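Local coordinates for protein RNA-dependent RNA polymerase (Taggert virus, PDB 6DX3) that probably removes ubiquitin or ubiquitin-like modifiers from proteins through its viral OTU-type cysteine protease domain, at residues Ser109-Ile118 / Tyr129-Pro137; Asp37-Leu45 / Asn97-Phe108. All blocks are in the same frame, centred on the assembly; numbering follows the deposited sequence.

Contact 1: Ser109-Ile118 / Tyr129-Pro137; sequences SQKAKVTVYI and YVVRYGEDP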
loop_
_atom_site.group_PDB
_atom_site.type_symbol
_atom_site.label_atom_id
_atom_site.label_comp_id
_atom_site.label_asym_id
_atom_site.label_seq_id
_atom_site.Cartn_x
_atom_site.Cartn_y
_atom_site.Cartn_z
ATOM N N SER A 109 -2.762 4.353 -5.932
ATOM C CA SER A 109 -3.255 5.552 -5.261
ATOM C C SER A 109 -3.563 6.656 -6.264
ATOM O O SER A 109 -4.540 7.397 -6.102
ATOM C CB SER A 109 -2.232 6.032 -4.233
ATOM O OG SER A 109 -1.000 6.344 -4.861
ATOM N N GLN A 110 -2.737 6.781 -7.306
ATOM C CA GLN A 110 -3.008 7.752 -8.361
ATOM C C GLN A 110 -4.255 7.381 -9.151
ATOM O O GLN A 110 -5.067 8.253 -9.481
ATOM C CB GLN A 110 -1.806 7.859 -9.302
ATOM C CG GLN A 110 -0.538 8.400 -8.662
ATOM C CD GLN A 110 0.527 8.726 -9.689
ATOM O OE1 GLN A 110 0.322 9.568 -10.564
ATOM N NE2 GLN A 110 1.668 8.058 -9.594
ATOM N N LYS A 111 -4.416 6.096 -9.479
ATOM C CA LYS A 111 -5.550 5.674 -10.297
ATOM C C LYS A 111 -6.852 5.745 -9.510
ATOM O O LYS A 111 -7.860 6.261 -10.007
ATOM C CB LYS A 111 -5.319 4.254 -10.817
ATOM C CG LYS A 111 -6.431 3.712 -11.715
ATOM C CD LYS A 111 -6.172 4.043 -13.174
ATOM C CE LYS A 111 -6.862 3.048 -14.102
ATOM N NZ LYS A 111 -8.343 3.071 -13.962
ATOM N N ALA A 112 -6.855 5.226 -8.284
ATOM C CA ALA A 112 -8.072 5.188 -7.485
ATOM C C ALA A 112 -8.344 6.485 -6.734
ATOM O O ALA A 112 -9.427 6.622 -6.157
ATOM C CB ALA A 112 -8.007 4.029 -6.487
ATOM N N LYS A 113 -7.404 7.428 -6.726
ATOM C CA LYS A 113 -7.550 8.678 -5.982
ATOM C C LYS A 113 -7.912 8.397 -4.524
ATOM O O LYS A 113 -8.891 8.916 -3.982
ATOM C CB LYS A 113 -8.583 9.595 -6.639
ATOM C CG LYS A 113 -8.074 10.313 -7.880
ATOM C CD LYS A 113 -9.214 10.907 -8.683
ATOM C CE LYS A 113 -9.409 10.165 -9.993
ATOM N NZ LYS A 113 -9.538 8.697 -9.773
ATOM N N VAL A 114 -7.116 7.537 -3.896
ATOM C CA VAL A 114 -7.276 7.176 -2.495
ATOM C C VAL A 114 -5.904 7.225 -1.842
ATOM O O VAL A 114 -4.896 6.892 -2.474
ATOM C CB VAL A 114 -7.923 5.781 -2.331
ATOM C CG1 VAL A 114 -7.046 4.701 -2.954
ATOM C CG2 VAL A 114 -8.189 5.475 -0.860
ATOM N N THR A 115 -5.862 7.659 -0.588
ATOM C CA THR A 115 -4.611 7.762 0.146
ATOM C C THR A 115 -4.292 6.428 0.809
ATOM O O THR A 115 -5.181 5.757 1.339
ATOM C CB THR A 115 -4.694 8.875 1.192
ATOM O OG1 THR A 115 -4.950 10.125 0.540
ATOM C CG2 THR A 115 -3.396 8.979 1.974
ATOM N N VAL A 116 -3.019 6.038 0.754
ATOM C CA VAL A 116 -2.555 4.784 1.335
ATOM C C VAL A 116 -1.384 5.070 2.261
ATOM O O VAL A 116 -0.406 5.710 1.855
ATOM C CB VAL A 116 -2.146 3.762 0.257
ATOM C CG1 VAL A 116 -1.643 2.482 0.914
ATOM C CG2 VAL A 116 -3.316 3.464 -0.672
ATOM N N TYR A 117 -1.485 4.600 3.500
ATOM C CA TYR A 117 -0.379 4.602 4.447
ATOM C C TYR A 117 0.261 3.222 4.437
ATOM O O TYR A 117 -0.446 2.210 4.498
ATOM C CB TYR A 117 -0.853 4.936 5.864
ATOM C CG TYR A 117 -1.310 6.362 6.095
ATOM C CD1 TYR A 117 -0.772 7.118 7.126
ATOM C CD2 TYR A 117 -2.295 6.941 5.304
ATOM C CE1 TYR A 117 -1.189 8.414 7.355
ATOM C CE2 TYR A 117 -2.718 8.237 5.524
ATOM C CZ TYR A 117 -2.161 8.968 6.551
ATOM O OH TYR A 117 -2.575 10.260 6.780
ATOM N N ILE A 118 1.588 3.178 4.363
ATOM C CA ILE A 118 2.342 1.930 4.430
ATOM C C ILE A 118 3.196 1.983 5.687
ATOM O O ILE A 118 4.184 2.729 5.746
ATOM C CB ILE A 118 3.210 1.699 3.187
ATOM C CG1 ILE A 118 2.395 1.902 1.908
ATOM C CG2 ILE A 118 3.805 0.297 3.216
ATOM C CD1 ILE A 118 3.206 1.678 0.638
ATOM N N TYR A 129 8.697 3.570 10.887
ATOM C CA TYR A 129 8.478 4.646 9.928
ATOM C C TYR A 129 7.249 4.318 9.093
ATOM O O TYR A 129 6.793 3.173 9.044
ATOM C CB TYR A 129 9.711 4.892 9.041
ATOM C CG TYR A 129 9.914 3.935 7.880
ATOM C CD1 TYR A 129 9.240 4.113 6.677
ATOM C CD2 TYR A 129 10.818 2.883 7.972
ATOM C CE1 TYR A 129 9.430 3.254 5.612
ATOM C CE2 TYR A 129 11.022 2.019 6.908
ATOM C CZ TYR A 129 10.321 2.209 5.731
ATOM O OH TYR A 129 10.512 1.358 4.668
ATOM N N VAL A 130 6.720 5.349 8.438
ATOM C CA VAL A 130 5.518 5.235 7.621
ATOM C C VAL A 130 5.677 6.135 6.403
ATOM O O VAL A 130 6.282 7.211 6.488
ATOM C CB VAL A 130 4.252 5.599 8.434
ATOM C CG1 VAL A 130 4.325 7.037 8.937
ATOM C CG2 VAL A 130 2.988 5.373 7.613
ATOM N N VAL A 131 5.166 5.683 5.260
ATOM C CA VAL A 131 5.114 6.504 4.058
ATOM C C VAL A 131 3.657 6.661 3.649
ATOM O O VAL A 131 2.831 5.764 3.856
ATOM C CB VAL A 131 5.955 5.925 2.897
ATOM C CG1 VAL A 131 7.407 5.740 3.329
ATOM C CG2 VAL A 131 5.368 4.619 2.401
ATOM N N ARG A 132 3.340 7.819 3.075
ATOM C CA ARG A 132 1.971 8.152 2.707
ATOM C C ARG A 132 1.928 8.558 1.245
ATOM O O ARG A 132 2.619 9.498 0.836
ATOM C CB ARG A 132 1.413 9.277 3.585
ATOM C CG ARG A 132 -0.055 9.586 3.310
ATOM C CD ARG A 132 -0.547 10.754 4.142
ATOM N NE ARG A 132 -0.066 12.028 3.623
ATOM C CZ ARG A 132 0.058 13.130 4.352
ATOM N NH1 ARG A 132 -0.267 13.115 5.638
ATOM N NH2 ARG A 132 0.506 14.247 3.797
ATOM N N TYR A 133 1.123 7.845 0.463
ATOM C CA TYR A 133 0.800 8.225 -0.909
ATOM C C TYR A 133 -0.571 8.889 -0.867
ATOM O O TYR A 133 -1.597 8.210 -0.826
ATOM C CB TYR A 133 0.816 7.009 -1.830
ATOM C CG TYR A 133 2.189 6.398 -1.996
ATOM C CD1 TYR A 133 3.056 6.851 -2.981
ATOM C CD2 TYR A 133 2.618 5.370 -1.167
ATOM C CE1 TYR A 133 4.311 6.297 -3.137
ATOM C CE2 TYR A 133 3.873 4.812 -1.313
ATOM C CZ TYR A 133 4.715 5.277 -2.301
ATOM O OH TYR A 133 5.968 4.724 -2.456
ATOM N N GLY A 134 -0.587 10.214 -0.857
ATOM C CA GLY A 134 -1.808 10.984 -0.735
ATOM C C GLY A 134 -1.741 11.957 0.427
ATOM O O GLY A 134 -0.734 12.072 1.124
ATOM N N GLU A 135 -2.858 12.657 0.630
ATOM C CA GLU A 135 -2.946 13.705 1.637
ATOM C C GLU A 135 -3.964 13.433 2.735
ATOM O O GLU A 135 -3.950 14.140 3.749
ATOM C CB GLU A 135 -3.295 15.052 0.982
ATOM C CG GLU A 135 -2.485 15.380 -0.256
ATOM C CD GLU A 135 -1.083 15.834 0.079
ATOM O OE1 GLU A 135 -0.839 16.185 1.251
ATOM O OE2 GLU A 135 -0.226 15.844 -0.830
ATOM N N ASP A 136 -4.835 12.442 2.573
ATOM C CA ASP A 136 -5.964 12.290 3.476
ATOM C C ASP A 136 -5.502 11.894 4.877
ATOM O O ASP A 136 -4.437 11.292 5.045
ATOM C CB ASP A 136 -6.938 11.246 2.939
ATOM C CG ASP A 136 -7.704 11.735 1.728
ATOM O OD1 ASP A 136 -7.864 12.966 1.586
ATOM O OD2 ASP A 136 -8.149 10.891 0.923
ATOM N N PRO A 137 -6.281 12.236 5.904
ATOM C CA PRO A 137 -5.964 11.770 7.256
ATOM C C PRO A 137 -5.924 10.250 7.333
ATOM O O PRO A 137 -6.429 9.536 6.463
ATOM C CB PRO A 137 -7.106 12.342 8.104
ATOM C CG PRO A 137 -7.561 13.546 7.350
ATOM C CD PRO A 137 -7.394 13.203 5.896
HETATM O O HOH W 1 -8.494 8.252 0.853
#
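Val-116 to Ile-118 and Val-131 to Tyr-133 pair as the antiparallel arms of a beta hairpin in the mixed sheet of this OTU-like protease; the axes of 116-118 and 129-133 approach to 4.8 Å, with their directions 159° apart. Val-116/Tyr-133 and Ile-118/Val-131 are hydrogen-bonded pairs, with Ile-118 N 2.9 Å from Val-131 O; Tyr-117/Arg-132 between them is a non-hydrogen-bonded pair. On the Tyr-117 face of the sheet, Arg-132 runs alongside the ring and lays CG over it, 4.0 Å from the centroid and 20° off the normal, a CH-pi contact. The arginine chain then bends at chi3 (76°), which brings NE to within 2.6 Å of Gly-134 O, while Trp-9 and Tyr-17 make cation-pi contacts with the guanidinium. On the other face, Ile-118 CB packs on Val-131 CG2 at 3.7 Å, and Ile-118 CD1 meets the edge of the Tyr-133 ring, whose hydroxyl is bonded to Glu-78. Past Gly-134 the chain folds over Thr-115, where Asp-136 N donates to Thr-115 OG1 at 3.1 Å and a water joins Thr-115 N to Asp-136 OD2. Tyr-117 OH donates in the carbonyl plane to Asp-136 O, 2.7 Å away at the edge of the ring.

Contact 2: Asp37-Leu45 / Asn97-Phe108; sequences DGNCLYHSL and NEWGSSLEVNFF
Gly-38 lies against the flat face of Trp-99: its CA sits over the indole, 4.0 Å from the centroid of the six-membered ring and 12° off its normal. At the edge of that ring the sulfur of Cys-40 is in plane, with SG 3.3 Å from Trp-99 CZ3, a sulfur-aromatic contact. Chi1 of 55° tucks SG between the backbone N and the carbonyl carbon of its own residue, on the side where the ring edge arrives. The close approach of the two segments at Gly-38 also brings its CA within 3.3 Å of Asn-97 O, in a CA-H...O contact. Nearby, Asn-97 OD1 takes a weak bond from Gly-38 N, and Asn-39 OD1 is linked through one water to Glu-98 O and through another to Asn-97 N.

The Asp-Gly-Asn-Cys sequence at the start of helix 40-49 matches the signature of OTU-family cysteine proteases; Cys-40 is probably the nucleophile, and His-150, which touches it, its likely partner.

Farther along, Leu-41 is a bump with two branches. Its CD2 enters the hollow left by Gly-100, 3.3 Å from Ser-101 O, while CD1 meets Val-105 CG2 at 3.6 Å. A water bonded to Gly-38 O, Leu-41 N and Gly-100 N joins the segments. Tyr-42 brings its OH to Glu-104 CG at 3.5 Å; the Glu-104 carboxylate is bonded to Tyr-89. The axes of 40-45 and 102-108 come no closer than 10.9 Å, a distance spanned by Leu-41 and by Leu-45, whose CD1 lies 4.2 Å from Val-105 CG2 and also touches Phe-108 obliquely.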
loop_
_atom_site.group_PDB
_atom_site.type_symbol
_atom_site.label_atom_id
_atom_site.label_comp_id
_atom_site.label_asym_id
_atom_site.label_seq_id
_atom_site.Cartn_x
_atom_site.Cartn_y
_atom_site.Cartn_z
ATOM N N ASP A 37 0.970 -15.329 0.386
ATOM C CA ASP A 37 1.508 -15.570 -0.945
ATOM C C ASP A 37 2.117 -14.280 -1.486
ATOM O O ASP A 37 2.159 -13.251 -0.807
ATOM C CB ASP A 37 0.430 -16.119 -1.885
ATOM C CG ASP A 37 -0.833 -15.269 -1.903
ATOM O OD1 ASP A 37 -0.770 -14.057 -1.605
ATOM O OD2 ASP A 37 -1.906 -15.827 -2.211
ATOM N N GLY A 38 2.593 -14.345 -2.727
ATOM C CA GLY A 38 3.148 -13.181 -3.391
ATOM C C GLY A 38 2.142 -12.129 -3.811
ATOM O O GLY A 38 2.549 -11.093 -4.344
ATOM N N ASN A 39 0.847 -12.358 -3.592
ATOM C CA ASN A 39 -0.191 -11.395 -3.940
ATOM C C ASN A 39 -0.635 -10.558 -2.745
ATOM O O ASN A 39 -1.592 -9.784 -2.862
ATOM C CB ASN A 39 -1.402 -12.118 -4.541
ATOM C CG ASN A 39 -1.047 -12.954 -5.758
ATOM O OD1 ASN A 39 -0.339 -12.501 -6.658
ATOM N ND2 ASN A 39 -1.542 -14.186 -5.791
ATOM N N CYS A 40 0.060 -10.681 -1.609
ATOM C CA CYS A 40 -0.416 -10.115 -0.349
ATOM C C CYS A 40 -0.584 -8.600 -0.403
ATOM O O CYS A 40 -1.462 -8.055 0.277
ATOM C CB CYS A 40 0.545 -10.494 0.775
ATOM S SG CYS A 40 2.239 -9.997 0.424
ATOM N N LEU A 41 0.249 -7.896 -1.173
ATOM C CA LEU A 41 0.045 -6.455 -1.311
ATOM C C LEU A 41 -1.320 -6.163 -1.920
ATOM O O LEU A 41 -2.069 -5.317 -1.419
ATOM C CB LEU A 41 1.151 -5.823 -2.157
ATOM C CG LEU A 41 0.886 -4.339 -2.445
ATOM C CD1 LEU A 41 1.004 -3.508 -1.169
ATOM C CD2 LEU A 41 1.799 -3.790 -3.526
ATOM N N TYR A 42 -1.666 -6.877 -2.995
ATOM C CA TYR A 42 -2.935 -6.642 -3.675
ATOM C C TYR A 42 -4.119 -7.120 -2.845
ATOM O O TYR A 42 -5.194 -6.514 -2.901
ATOM C CB TYR A 42 -2.916 -7.316 -5.046
ATOM C CG TYR A 42 -1.716 -6.911 -5.869
ATOM C CD1 TYR A 42 -1.568 -5.600 -6.304
ATOM C CD2 TYR A 42 -0.727 -7.826 -6.199
ATOM C CE1 TYR A 42 -0.472 -5.211 -7.052
ATOM C CE2 TYR A 42 0.377 -7.447 -6.951
ATOM C CZ TYR A 42 0.497 -6.135 -7.372
ATOM O OH TYR A 42 1.583 -5.742 -8.117
ATOM N N HIS A 43 -3.947 -8.200 -2.078
ATOM C CA HIS A 43 -4.971 -8.614 -1.122
ATOM C C HIS A 43 -5.266 -7.496 -0.127
ATOM O O HIS A 43 -6.428 -7.148 0.111
ATOM C CB HIS A 43 -4.518 -9.868 -0.372
ATOM C CG HIS A 43 -4.637 -11.136 -1.159
ATOM N ND1 HIS A 43 -5.852 -11.668 -1.535
ATOM C CD2 HIS A 43 -3.694 -11.990 -1.618
ATOM C CE1 HIS A 43 -5.651 -12.791 -2.201
ATOM N NE2 HIS A 43 -4.350 -13.008 -2.267
ATOM N N SER A 44 -4.214 -6.927 0.470
ATOM C CA SER A 44 -4.397 -5.915 1.504
ATOM C C SER A 44 -4.960 -4.620 0.937
ATOM O O SER A 44 -5.738 -3.939 1.613
ATOM C CB SER A 44 -3.071 -5.653 2.219
ATOM O OG SER A 44 -2.027 -5.468 1.281
ATOM N N LEU A 45 -4.585 -4.263 -0.294
ATOM C CA LEU A 45 -5.199 -3.110 -0.943
ATOM C C LEU A 45 -6.665 -3.379 -1.270
ATOM O O LEU A 45 -7.507 -2.481 -1.148
ATOM C CB LEU A 45 -4.421 -2.744 -2.205
ATOM C CG LEU A 45 -3.043 -2.120 -1.974
ATOM C CD1 LEU A 45 -2.339 -1.857 -3.297
ATOM C CD2 LEU A 45 -3.169 -0.842 -1.165
ATOM N N ASN A 97 1.838 -14.394 -8.647
ATOM C CA ASN A 97 2.424 -14.508 -7.310
ATOM C C ASN A 97 3.703 -13.690 -7.154
ATOM O O ASN A 97 4.538 -14.001 -6.298
ATOM C CB ASN A 97 2.691 -15.970 -6.940
ATOM C CG ASN A 97 1.515 -16.615 -6.243
ATOM O OD1 ASN A 97 1.212 -16.297 -5.091
ATOM N ND2 ASN A 97 0.843 -17.526 -6.935
ATOM N N GLU A 98 3.873 -12.645 -7.954
ATOM C CA GLU A 98 5.050 -11.792 -7.874
ATOM C C GLU A 98 4.838 -10.699 -6.835
ATOM O O GLU A 98 3.757 -10.108 -6.745
ATOM C CB GLU A 98 5.358 -11.179 -9.240
ATOM C CG GLU A 98 6.588 -10.286 -9.270
ATOM C CD GLU A 98 7.893 -11.062 -9.231
ATOM O OE1 GLU A 98 7.867 -12.307 -9.339
ATOM O OE2 GLU A 98 8.952 -10.418 -9.090
ATOM N N TRP A 99 5.883 -10.435 -6.054
ATOM C CA TRP A 99 5.790 -9.500 -4.939
ATOM C C TRP A 99 5.445 -8.094 -5.413
ATOM O O TRP A 99 6.108 -7.542 -6.297
ATOM C CB TRP A 99 7.112 -9.473 -4.177
ATOM C CG TRP A 99 7.370 -10.696 -3.369
ATOM C CD1 TRP A 99 8.341 -11.632 -3.583
ATOM C CD2 TRP A 99 6.652 -11.120 -2.208
ATOM N NE1 TRP A 99 8.269 -12.613 -2.621
ATOM C CE2 TRP A 99 7.239 -12.320 -1.767
ATOM C CE3 TRP A 99 5.569 -10.600 -1.497
ATOM C CZ2 TRP A 99 6.783 -13.002 -0.647
ATOM C CZ3 TRP A 99 5.117 -11.287 -0.390
ATOM C CH2 TRP A 99 5.719 -12.472 0.024
ATOM N N GLY A 100 4.399 -7.510 -4.816
ATOM C CA GLY A 100 4.143 -6.096 -4.992
ATOM C C GLY A 100 4.973 -5.244 -4.042
ATOM O O GLY A 100 5.473 -5.718 -3.023
ATOM N N SER A 101 5.121 -3.965 -4.385
ATOM C CA SER A 101 5.991 -3.068 -3.628
ATOM C C SER A 101 5.330 -1.696 -3.542
ATOM O O SER A 101 4.197 -1.499 -3.991
ATOM C CB SER A 101 7.386 -2.997 -4.268
ATOM O OG SER A 101 7.345 -2.288 -5.497
ATOM N N SER A 102 6.057 -0.729 -2.973
ATOM C CA SER A 102 5.494 0.602 -2.759
ATOM C C SER A 102 5.197 1.320 -4.070
ATOM O O SER A 102 4.297 2.166 -4.119
ATOM C CB SER A 102 6.443 1.439 -1.896
ATOM O OG SER A 102 7.637 1.749 -2.599
ATOM N N LEU A 103 5.931 1.005 -5.139
ATOM C CA LEU A 103 5.661 1.647 -6.423
ATOM C C LEU A 103 4.298 1.245 -6.970
ATOM O O LEU A 103 3.631 2.056 -7.621
ATOM C CB LEU A 103 6.761 1.307 -7.429
ATOM C CG LEU A 103 6.549 1.832 -8.853
ATOM C CD1 LEU A 103 6.360 3.343 -8.850
ATOM C CD2 LEU A 103 7.716 1.440 -9.746
ATOM N N GLU A 104 3.868 0.007 -6.719
ATOM C CA GLU A 104 2.531 -0.405 -7.130
ATOM C C GLU A 104 1.460 0.277 -6.291
ATOM O O GLU A 104 0.373 0.581 -6.800
ATOM C CB GLU A 104 2.396 -1.926 -7.039
ATOM C CG GLU A 104 3.216 -2.698 -8.073
ATOM C CD GLU A 104 4.712 -2.624 -7.816
ATOM O OE1 GLU A 104 5.388 -1.803 -8.470
ATOM O OE2 GLU A 104 5.209 -3.378 -6.958
ATOM N N VAL A 105 1.740 0.520 -5.009
ATOM C CA VAL A 105 0.846 1.352 -4.207
ATOM C C VAL A 105 0.793 2.759 -4.782
ATOM O O VAL A 105 -0.278 3.373 -4.870
ATOM C CB VAL A 105 1.296 1.369 -2.735
ATOM C CG1 VAL A 105 0.417 2.316 -1.939
ATOM C CG2 VAL A 105 1.275 -0.025 -2.143
ATOM N N ASN A 106 1.953 3.293 -5.171
ATOM C CA ASN A 106 2.022 4.609 -5.795
ATOM C C ASN A 106 1.059 4.709 -6.970
ATOM O O ASN A 106 0.236 5.629 -7.040
ATOM C CB ASN A 106 3.464 4.882 -6.241
ATOM C CG ASN A 106 3.719 6.344 -6.567
ATOM O OD1 ASN A 106 2.843 7.048 -7.074
ATOM N ND2 ASN A 106 4.935 6.806 -6.286
ATOM N N PHE A 107 1.130 3.747 -7.893
ATOM C CA PHE A 107 0.287 3.803 -9.086
ATOM C C PHE A 107 -1.188 3.626 -8.745
ATOM O O PHE A 107 -2.044 4.318 -9.306
ATOM C CB PHE A 107 0.742 2.747 -10.095
ATOM C CG PHE A 107 1.948 3.158 -10.887
ATOM C CD1 PHE A 107 2.039 4.433 -11.421
ATOM C CD2 PHE A 107 2.998 2.274 -11.086
ATOM C CE1 PHE A 107 3.151 4.819 -12.148
ATOM C CE2 PHE A 107 4.114 2.654 -11.812
ATOM C CZ PHE A 107 4.191 3.926 -12.343
ATOM N N PHE A 108 -1.510 2.704 -7.833
ATOM C CA PHE A 108 -2.914 2.482 -7.494
ATOM C C PHE A 108 -3.522 3.704 -6.817
ATOM O O PHE A 108 -4.676 4.060 -7.088
ATOM C CB PHE A 108 -3.059 1.254 -6.598
ATOM C CG PHE A 108 -4.473 0.991 -6.162
ATOM C CD1 PHE A 108 -5.386 0.419 -7.033
ATOM C CD2 PHE A 108 -4.891 1.320 -4.881
ATOM C CE1 PHE A 108 -6.689 0.181 -6.635
ATOM C CE2 PHE A 108 -6.193 1.082 -4.478
ATOM C CZ PHE A 108 -7.092 0.511 -5.353
HETATM O O HOH W 2 2.362 -8.707 -2.873
HETATM O O HOH W 3 1.007 -10.779 -7.652
HETATM O O HOH W 4 -0.708 -12.687 -9.652
HETATM O O HOH W 5 3.467 -7.954 -8.923
#

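The centres of contacts 1 and 2 lie about 14 Å apart, and both draw on helix 102-112. Along the chain they come in series: contact 2 is complete at Phe-108, and contact 1 begins at the next residue, so this helix leads from the packing against helix 40-49 into the hairpin of strands 116-121 and 126-133. The two also touch directly. Val-105 CG1 is 3.5 Å from Val-116 CG1, and Ile-118 CD1 is 3.8 Å from Val-105 CG2. Val-105 is thus wedged between helix 40-49 and the sheet, packing helix 40-49 and the hairpin into one OTU-like core.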